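PDB 4TZM: protein HTP-2 from Caenorhabditis elegans, which is a HORMA domain protein of the meiotic chromosome axis that binds a closure motif of HTP-3. Local coordinates for residues Y47-A52 with R176-L181. Numbering follows the deposited sequence.
Sequences YVVFSA and RSVQFL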
loop_
_atom_site.group_PDB
_atom_site.type_symbol
_atom_site.label_atom_id
_atom_site.label_comp_id
_atom_site.label_asym_id
_atom_site.label_seq_id
_atom_site.Cartn_x
_atom_site.Cartn_y
_atom_site.Cartn_z
ATOM N N TYR A 47 4.062 0.658 -3.740
ATOM C CA TYR A 47 4.515 0.034 -4.981
ATOM C C TYR A 47 4.659 -1.479 -4.841
ATOM O O TYR A 47 4.260 -2.237 -5.728
ATOM C CB TYR A 47 5.847 0.658 -5.422
ATOM C CG TYR A 47 6.574 -0.085 -6.530
ATOM C CD1 TYR A 47 6.220 0.083 -7.867
ATOM C CD2 TYR A 47 7.632 -0.937 -6.238
ATOM C CE1 TYR A 47 6.893 -0.594 -8.881
ATOM C CE2 TYR A 47 8.307 -1.614 -7.236
ATOM C CZ TYR A 47 7.937 -1.439 -8.556
ATOM O OH TYR A 47 8.613 -2.115 -9.548
ATOM N N VAL A 48 5.221 -1.918 -3.719
ATOM C CA VAL A 48 5.503 -3.333 -3.523
ATOM C C VAL A 48 4.239 -4.123 -3.212
ATOM O O VAL A 48 3.990 -5.162 -3.820
ATOM C CB VAL A 48 6.531 -3.548 -2.403
ATOM C CG1 VAL A 48 6.643 -5.029 -2.056
ATOM C CG2 VAL A 48 7.884 -2.994 -2.821
ATOM N N VAL A 49 3.433 -3.630 -2.281
ATOM C CA VAL A 49 2.248 -4.366 -1.862
ATOM C C VAL A 49 1.215 -4.448 -2.983
ATOM O O VAL A 49 0.693 -5.522 -3.262
ATOM C CB VAL A 49 1.616 -3.743 -0.596
ATOM C CG1 VAL A 49 0.366 -4.508 -0.200
ATOM C CG2 VAL A 49 2.617 -3.762 0.542
ATOM N N PHE A 50 0.940 -3.331 -3.647
ATOM C CA PHE A 50 -0.048 -3.346 -4.726
ATOM C C PHE A 50 0.428 -4.112 -5.952
ATOM O O PHE A 50 -0.389 -4.643 -6.703
ATOM C CB PHE A 50 -0.452 -1.922 -5.106
ATOM C CG PHE A 50 -1.455 -1.334 -4.168
ATOM C CD1 PHE A 50 -2.714 -1.899 -4.054
ATOM C CD2 PHE A 50 -1.138 -0.247 -3.378
ATOM C CE1 PHE A 50 -3.648 -1.379 -3.180
ATOM C CE2 PHE A 50 -2.070 0.282 -2.501
ATOM C CZ PHE A 50 -3.326 -0.287 -2.402
ATOM N N SER A 51 1.741 -4.186 -6.148
ATOM C CA SER A 51 2.294 -5.054 -7.183
ATOM C C SER A 51 2.009 -6.509 -6.855
ATOM O O SER A 51 1.582 -7.281 -7.716
ATOM C CB SER A 51 3.800 -4.848 -7.334
ATOM O OG SER A 51 4.080 -3.614 -7.959
ATOM N N ALA A 52 2.261 -6.875 -5.602
ATOM C CA ALA A 52 1.999 -8.222 -5.123
ATOM C C ALA A 52 0.526 -8.582 -5.293
ATOM O O ALA A 52 0.202 -9.674 -5.748
ATOM C CB ALA A 52 2.418 -8.359 -3.664
ATOM N N ARG A 176 3.882 -11.593 3.052
ATOM C CA ARG A 176 3.571 -12.997 3.299
ATOM C C ARG A 176 2.064 -13.204 3.396
ATOM O O ARG A 176 1.523 -14.133 2.804
ATOM C CB ARG A 176 4.255 -13.496 4.576
ATOM C CG ARG A 176 5.662 -14.033 4.355
ATOM C CD ARG A 176 6.151 -14.828 5.559
ATOM N NE ARG A 176 7.148 -15.828 5.180
ATOM C CZ ARG A 176 8.463 -15.648 5.266
ATOM N NH1 ARG A 176 8.952 -14.506 5.729
ATOM N NH2 ARG A 176 9.290 -16.616 4.894
ATOM N N SER A 177 1.389 -12.330 4.133
ATOM C CA SER A 177 -0.057 -12.441 4.296
ATOM C C SER A 177 -0.785 -12.244 2.967
ATOM O O SER A 177 -1.755 -12.940 2.683
ATOM C CB SER A 177 -0.562 -11.435 5.333
ATOM O OG SER A 177 -0.180 -11.823 6.644
ATOM N N VAL A 178 -0.312 -11.305 2.153
ATOM C CA VAL A 178 -0.893 -11.088 0.833
ATOM C C VAL A 178 -0.750 -12.338 -0.030
ATOM O O VAL A 178 -1.737 -12.843 -0.570
ATOM C CB VAL A 178 -0.246 -9.882 0.113
ATOM C CG1 VAL A 178 -0.564 -9.912 -1.374
ATOM C CG2 VAL A 178 -0.726 -8.584 0.731
ATOM N N GLN A 179 0.474 -12.845 -0.143
ATOM C CA GLN A 179 0.720 -14.056 -0.919
ATOM C C GLN A 179 -0.082 -15.238 -0.392
ATOM O O GLN A 179 -0.563 -16.056 -1.168
ATOM C CB GLN A 179 2.208 -14.398 -0.922
ATOM C CG GLN A 179 3.058 -13.369 -1.645
ATOM C CD GLN A 179 4.538 -13.655 -1.536
ATOM O OE1 GLN A 179 4.960 -14.504 -0.751
ATOM N NE2 GLN A 179 5.339 -12.945 -2.327
ATOM N N PHE A 180 -0.236 -15.326 0.925
ATOM C CA PHE A 180 -1.002 -16.420 1.508
ATOM C C PHE A 180 -2.502 -16.236 1.271
ATOM O O PHE A 180 -3.197 -17.183 0.898
ATOM C CB PHE A 180 -0.715 -16.551 3.002
ATOM C CG PHE A 180 -1.646 -17.490 3.710
ATOM C CD1 PHE A 180 -1.509 -18.861 3.570
ATOM C CD2 PHE A 180 -2.665 -17.001 4.509
ATOM C CE1 PHE A 180 -2.372 -19.725 4.216
ATOM C CE2 PHE A 180 -3.530 -17.861 5.157
ATOM C CZ PHE A 180 -3.384 -19.224 5.010
ATOM N N LEU A 181 -2.992 -15.017 1.489
ATOM C CA LEU A 181 -4.399 -14.679 1.273
ATOM C C LEU A 181 -4.853 -14.947 -0.162
ATOM O O LEU A 181 -5.886 -15.581 -0.395
ATOM C CB LEU A 181 -4.649 -13.207 1.614
ATOM C CG LEU A 181 -6.015 -12.601 1.282
ATOM C CD1 LEU A 181 -7.111 -13.298 2.066
ATOM C CD2 LEU A 181 -6.022 -11.104 1.558
#
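Tyr47 O is gripped twice by Ser51, one turn further along helix 35-56. Ser51 N bonds to Tyr47 O at 3.2 Å, the usual i+4 to i bond of a helix. Ser51 OG also donates to Tyr47 O, at 2.6 Å, with a C=O...OG angle of 163°, almost straight in line with the carbonyl bond. Ser51 OG also lies 4.2 Å above the plane of the Tyr47 ring, offset toward its rim. Ser51 OG is also hydrogen-bonded to Leu79 N, and Tyr47 OH to Leu79 O. These bonds tie this side of the helix to the end of strand 75-79.

The contact with helix 164-185 is made by other side chains and is wholly apolar. Val178 carries it, with a methyl for each of two partners. Val178 CG1 meets Ala52 CB at 4.1 Å. Val178 CG2 meets Val49 CG1 at 4.3 Å. The torsion sets this division of labour: CG1 is anti to the backbone N of Val178 (chi1 164°), while CG2 is anti to its carbonyl carbon. Val49 and Ala52 lie three residues apart, so the forked valine faces neighbouring positions on one side of the other helix. Ala52 CA and Val178 CA are 7.2 Å apart, the nearest CA pair of the two segments, consistent with the small alanine side chain at this point. Even so, the touch is light, with 119 Å² buried in all.

The three touching residues are buried. Val49 also packs on Met127 of strand 123-133, and Val178 on Ile232 of strand 228-235. Gln179 NE2 bonds to Ser75 O, so strand 75-79 is linked to both helices. Two helices packed side by side, with strands of the large antiparallel sheet beneath them, form part of the core of the HORMA fold, an alpha+beta fold shared with Mad2.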